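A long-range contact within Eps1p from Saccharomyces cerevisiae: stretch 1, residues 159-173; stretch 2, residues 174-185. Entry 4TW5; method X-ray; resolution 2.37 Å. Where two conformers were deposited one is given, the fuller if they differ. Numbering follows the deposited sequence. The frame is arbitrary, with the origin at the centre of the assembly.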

# COMPACT_ATOMS: atom_id res chain seq x y z
N PHE A 159 -13.49 0.76 11.17
CA PHE A 159 -12.17 0.96 10.57
C PHE A 159 -11.66 2.38 10.86
O PHE A 159 -12.40 3.35 10.68
CB PHE A 159 -12.22 0.72 9.05
CG PHE A 159 -12.64 -0.67 8.68
CD1 PHE A 159 -13.99 -1.02 8.70
CD2 PHE A 159 -11.70 -1.63 8.35
CE1 PHE A 159 -14.37 -2.31 8.38
CE2 PHE A 159 -12.07 -2.91 8.05
CZ PHE A 159 -13.40 -3.25 8.05
N TRP A 160 -10.41 2.50 11.30
CA TRP A 160 -9.90 3.78 11.84
C TRP A 160 -8.60 4.25 11.20
O TRP A 160 -7.72 3.43 10.93
CB TRP A 160 -9.68 3.66 13.35
CG TRP A 160 -10.90 3.29 14.10
CD1 TRP A 160 -11.46 2.04 14.21
CD2 TRP A 160 -11.72 4.17 14.87
NE1 TRP A 160 -12.58 2.10 14.99
CE2 TRP A 160 -12.76 3.39 15.42
CE3 TRP A 160 -11.68 5.54 15.15
CZ2 TRP A 160 -13.76 3.94 16.23
CZ3 TRP A 160 -12.67 6.09 15.96
CH2 TRP A 160 -13.70 5.29 16.49
N PRO A 161 -8.45 5.57 11.02
CA PRO A 161 -7.19 6.11 10.51
C PRO A 161 -6.16 6.20 11.63
O PRO A 161 -5.82 7.30 12.09
CB PRO A 161 -7.58 7.50 10.00
CG PRO A 161 -8.70 7.90 10.87
CD PRO A 161 -9.39 6.66 11.37
N THR A 162 -5.64 5.05 12.04
CA THR A 162 -4.67 5.00 13.13
C THR A 162 -3.98 3.65 13.10
O THR A 162 -4.40 2.77 12.36
CB THR A 162 -5.36 5.17 14.50
OG1 THR A 162 -4.38 5.17 15.54
CG2 THR A 162 -6.32 4.01 14.73
N LYS A 163 -2.94 3.49 13.91
CA LYS A 163 -2.30 2.19 14.04
C LYS A 163 -2.21 1.83 15.53
O LYS A 163 -1.76 0.74 15.88
CB LYS A 163 -0.89 2.18 13.44
CG LYS A 163 0.08 2.98 14.26
CD LYS A 163 1.48 2.97 13.67
CE LYS A 163 2.40 3.79 14.56
NZ LYS A 163 3.77 3.84 14.00
N ASP A 164 -2.64 2.74 16.39
CA ASP A 164 -2.39 2.59 17.82
C ASP A 164 -3.61 2.20 18.65
O ASP A 164 -3.54 2.20 19.87
CB ASP A 164 -1.81 3.90 18.38
CG ASP A 164 -0.43 4.15 17.89
OD1 ASP A 164 0.37 3.18 17.86
OD2 ASP A 164 -0.13 5.30 17.50
N MET A 165 -4.71 1.85 18.02
CA MET A 165 -5.91 1.54 18.79
C MET A 165 -5.88 0.08 19.23
O MET A 165 -6.00 -0.82 18.42
CB MET A 165 -7.18 1.86 17.99
CG MET A 165 -8.47 1.62 18.79
SD MET A 165 -9.96 2.12 17.90
CE MET A 165 -9.85 3.89 17.95
N LYS A 166 -5.68 -0.15 20.52
CA LYS A 166 -5.74 -1.50 21.06
C LYS A 166 -7.14 -1.76 21.59
O LYS A 166 -7.78 -2.74 21.20
CB LYS A 166 -4.72 -1.68 22.18
CG LYS A 166 -3.28 -1.82 21.72
CD LYS A 166 -2.81 -3.25 21.83
CE LYS A 166 -1.33 -3.39 21.45
NZ LYS A 166 -0.82 -4.76 21.75
N ASN A 167 -7.62 -0.88 22.47
CA ASN A 167 -9.04 -0.86 22.82
C ASN A 167 -9.71 0.29 22.15
O ASN A 167 -9.11 1.35 22.00
CB ASN A 167 -9.27 -0.79 24.34
CG ASN A 167 -8.59 -1.93 25.07
OD1 ASN A 167 -9.05 -3.07 25.01
ND2 ASN A 167 -7.50 -1.62 25.76
N SER A 168 -10.95 0.10 21.74
CA SER A 168 -11.57 1.12 20.90
C SER A 168 -11.69 2.48 21.64
O SER A 168 -11.91 3.51 21.01
CB SER A 168 -12.93 0.65 20.38
OG SER A 168 -13.91 0.63 21.41
N ASP A 169 -11.52 2.47 22.96
CA ASP A 169 -11.63 3.70 23.72
C ASP A 169 -10.29 4.20 24.29
O ASP A 169 -10.28 5.06 25.17
CB ASP A 169 -12.62 3.53 24.88
CG ASP A 169 -12.25 2.38 25.81
OD1 ASP A 169 -11.28 1.64 25.52
OD2 ASP A 169 -12.94 2.21 26.83
N ASP A 170 -9.17 3.70 23.77
CA ASP A 170 -7.88 4.23 24.16
C ASP A 170 -7.82 5.72 23.86
O ASP A 170 -8.47 6.18 22.91
CB ASP A 170 -6.76 3.53 23.41
CG ASP A 170 -6.45 2.18 23.96
OD1 ASP A 170 -6.88 1.90 25.10
OD2 ASP A 170 -5.76 1.40 23.26
N SER A 171 -7.02 6.47 24.61
CA SER A 171 -6.81 7.89 24.33
C SER A 171 -5.93 8.00 23.10
O SER A 171 -4.82 7.49 23.08
CB SER A 171 -6.16 8.60 25.52
OG SER A 171 -7.09 8.79 26.58
N LEU A 172 -6.45 8.62 22.06
CA LEU A 172 -5.73 8.66 20.79
C LEU A 172 -5.83 10.02 20.14
O LEU A 172 -6.81 10.73 20.33
CB LEU A 172 -6.28 7.57 19.84
CG LEU A 172 -6.12 6.11 20.26
CD1 LEU A 172 -6.92 5.18 19.34
CD2 LEU A 172 -4.63 5.71 20.27
N GLU A 173 -4.81 10.40 19.39
CA GLU A 173 -4.86 11.63 18.59
C GLU A 173 -5.00 11.27 17.14
O GLU A 173 -4.09 10.69 16.56
CB GLU A 173 -3.61 12.50 18.81
CG GLU A 173 -3.47 13.04 20.21
CD GLU A 173 -4.67 13.89 20.64
OE1 GLU A 173 -5.23 14.62 19.78
OE2 GLU A 173 -5.05 13.85 21.83
N PHE A 174 -6.15 11.58 16.57
CA PHE A 174 -6.42 11.28 15.16
C PHE A 174 -6.08 12.47 14.23
O PHE A 174 -6.57 13.59 14.41
CB PHE A 174 -7.88 10.87 15.01
CG PHE A 174 -8.26 9.64 15.83
CD1 PHE A 174 -7.92 8.37 15.41
CD2 PHE A 174 -8.98 9.77 17.01
CE1 PHE A 174 -8.28 7.25 16.15
CE2 PHE A 174 -9.36 8.65 17.76
CZ PHE A 174 -9.01 7.40 17.33
N LYS A 175 -5.28 12.21 13.20
CA LYS A 175 -4.92 13.23 12.23
C LYS A 175 -5.98 13.37 11.11
O LYS A 175 -6.48 12.38 10.57
CB LYS A 175 -3.56 12.91 11.63
CG LYS A 175 -2.45 12.72 12.65
CD LYS A 175 -2.32 13.95 13.54
CE LYS A 175 -1.36 13.70 14.69
NZ LYS A 175 -1.75 14.60 15.82
N ASN A 176 -6.32 14.62 10.78
CA ASN A 176 -7.30 14.90 9.74
C ASN A 176 -8.60 14.07 9.88
O ASN A 176 -9.16 13.55 8.90
CB ASN A 176 -6.66 14.69 8.36
CG ASN A 176 -5.41 15.52 8.18
OD1 ASN A 176 -5.25 16.53 8.85
ND2 ASN A 176 -4.52 15.10 7.29
N CYS A 177 -9.07 13.94 11.12
CA CYS A 177 -10.31 13.25 11.41
C CYS A 177 -11.04 13.94 12.53
O CYS A 177 -10.92 13.55 13.68
CB CYS A 177 -10.06 11.79 11.78
SG CYS A 177 -11.59 10.83 12.03
N ASP A 178 -11.84 14.94 12.17
CA ASP A 178 -12.59 15.73 13.12
C ASP A 178 -13.56 14.91 13.96
O ASP A 178 -13.79 15.21 15.13
CB ASP A 178 -13.37 16.83 12.40
CG ASP A 178 -12.46 17.86 11.74
OD1 ASP A 178 -11.30 18.05 12.19
OD2 ASP A 178 -12.92 18.46 10.74
N LYS A 179 -14.14 13.88 13.36
CA LYS A 179 -15.19 13.11 14.00
C LYS A 179 -14.70 11.89 14.78
O LYS A 179 -15.47 11.31 15.51
CB LYS A 179 -16.23 12.68 12.96
CG LYS A 179 -16.99 13.84 12.34
CD LYS A 179 -17.53 13.44 10.96
CE LYS A 179 -18.21 14.59 10.25
NZ LYS A 179 -18.42 14.23 8.80
N CYS A 180 -13.43 11.52 14.64
CA CYS A 180 -12.91 10.30 15.24
C CYS A 180 -13.13 10.19 16.76
O CYS A 180 -13.48 9.12 17.28
CB CYS A 180 -11.43 10.16 14.95
SG CYS A 180 -10.96 9.45 13.38
N HIS A 181 -12.90 11.28 17.48
CA HIS A 181 -13.06 11.30 18.93
C HIS A 181 -14.52 11.16 19.35
O HIS A 181 -14.84 10.41 20.27
CB HIS A 181 -12.48 12.58 19.51
CG HIS A 181 -12.64 12.70 21.00
ND1 HIS A 181 -11.73 12.16 21.89
CD2 HIS A 181 -13.61 13.27 21.75
CE1 HIS A 181 -12.13 12.41 23.12
NE2 HIS A 181 -13.27 13.08 23.06
N GLU A 182 -15.40 11.90 18.69
CA GLU A 182 -16.83 11.75 18.93
C GLU A 182 -17.24 10.28 18.69
O GLU A 182 -18.04 9.70 19.43
CB GLU A 182 -17.64 12.66 18.00
CG GLU A 182 -19.15 12.74 18.33
CD GLU A 182 -19.94 13.60 17.33
OE1 GLU A 182 -19.63 13.56 16.12
OE2 GLU A 182 -20.86 14.34 17.75
N PHE A 183 -16.70 9.70 17.63
CA PHE A 183 -17.14 8.36 17.26
C PHE A 183 -16.59 7.30 18.20
O PHE A 183 -17.13 6.20 18.24
CB PHE A 183 -16.76 8.03 15.81
CG PHE A 183 -17.55 6.88 15.22
CD1 PHE A 183 -18.89 7.02 14.95
CD2 PHE A 183 -16.95 5.65 14.99
CE1 PHE A 183 -19.62 5.96 14.44
CE2 PHE A 183 -17.68 4.58 14.47
CZ PHE A 183 -19.02 4.74 14.19
N GLN A 184 -15.54 7.60 18.98
CA GLN A 184 -15.10 6.58 19.95
C GLN A 184 -16.16 6.35 21.02
O GLN A 184 -16.35 5.23 21.49
CB GLN A 184 -13.79 6.94 20.61
CG GLN A 184 -12.57 6.58 19.79
CD GLN A 184 -11.29 6.93 20.55
OE1 GLN A 184 -10.98 8.10 20.75
NE2 GLN A 184 -10.55 5.91 20.96
N ARG A 185 -16.85 7.41 21.39
CA ARG A 185 -17.92 7.30 22.36
C ARG A 185 -19.04 6.49 21.74
O ARG A 185 -19.57 5.56 22.35
CB ARG A 185 -18.44 8.68 22.77
CG ARG A 185 -19.53 8.60 23.80
CD ARG A 185 -19.84 9.93 24.38
NE ARG A 185 -20.00 9.77 25.82
CZ ARG A 185 -21.16 9.79 26.46
NH1 ARG A 185 -22.29 10.00 25.81
NH2 ARG A 185 -21.17 9.64 27.77
O HOH W 1 -4.41 9.74 12.72
O HOH W 2 -14.75 2.89 21.22
O HOH W 3 -8.71 9.58 21.83

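Three residues cover the most surface in this contact: Phe174, Gln184 and Trp160. The two stretches are consecutive in the chain, and stretch 2 folds back so that its loop and helical segment lie against Trp160, in a strand that begins earlier in the chain, and the loop that follows it; together they bury 631 Å².

Phe174 covers the largest area of any residue here. Its CA-to-CB bond points sideways, but with chi1 at -60° (m) the ring reaches back into stretch 1 and becomes the centre of an apolar cluster. Leu172, two residues earlier in the chain, lies over one face of the ring, its CB 4.1 Å from the ring centroid and 28° off the normal, a CH-pi contact; Leu172 CD1 also comes within 3.7 Å of Phe174 CZ. Met165, its first two chi angles t, places CE at the edge of the ring, Met165 CE lying 3.7 Å from Phe174 CZ. Thr162 CB adds a contact at 3.9 Å to Phe174 CE1.

Trp160 meets the same ring, Trp160 CE3 lying 3.9 Å from Phe174 CZ. The planes of its six-membered ring and the Phe174 ring are near parallel, at 28°, but the centroids are 5.6 Å apart and the rings are slid past each other, so they barely overlap. The Trp160 ring also packs against the helical segment. Trp160 CH2 approaches Phe183 CD2 at 3.6 Å, at the edge of the Phe183 ring, in an oblique aromatic pair with planes at 47°, and Gln184 CG at 3.7 Å. The backbone carbonyl of Cys180 meets the indole near its plane, Cys180 O being 3.4 Å from Trp160 CZ3.

Beside the tryptophan, Pro161 packs on the disulfide that closes the Cys177-Cys180 turn, where Cys177 SG and Cys180 SG are 2.0 Å apart. Pro161 CG is 3.7 Å from Cys180 SG and 4.2 Å from Cys177 CB. Water 1 adds a polar link nearby: it donates to Pro161 O at 2.9 Å and accepts from Lys175 N at 2.7 Å.

Gln184 supplies the direct hydrogen bonds between the stretches. Its CA-to-CB bond is sideways, yet the side chain's end comes nearer to stretch 1, and the amide donates twice to backbone carbonyls: Gln184 NE2 to Ser168 O at 2.8 Å (154°) and to Asp170 O at 2.9 Å (158°). An amide nitrogen carries two protons, so these bonds use both and bind the amide to the Asn167-Asp170 turn. That turn is itself braced by Asp170 OD2, which accepts from Lys166 N at 3.1 Å and Asn167 N at 3.0 Å. Water 3 accepts from Leu172 N at 2.5 Å and lies 2.9 Å from Gln184 OE1, while water 2 joins Ser168 OG, at 2.4 Å, to Gln184 O, at 2.8 Å. Gln184 thus combines a polar grip at its amide with carbon packing against Trp160.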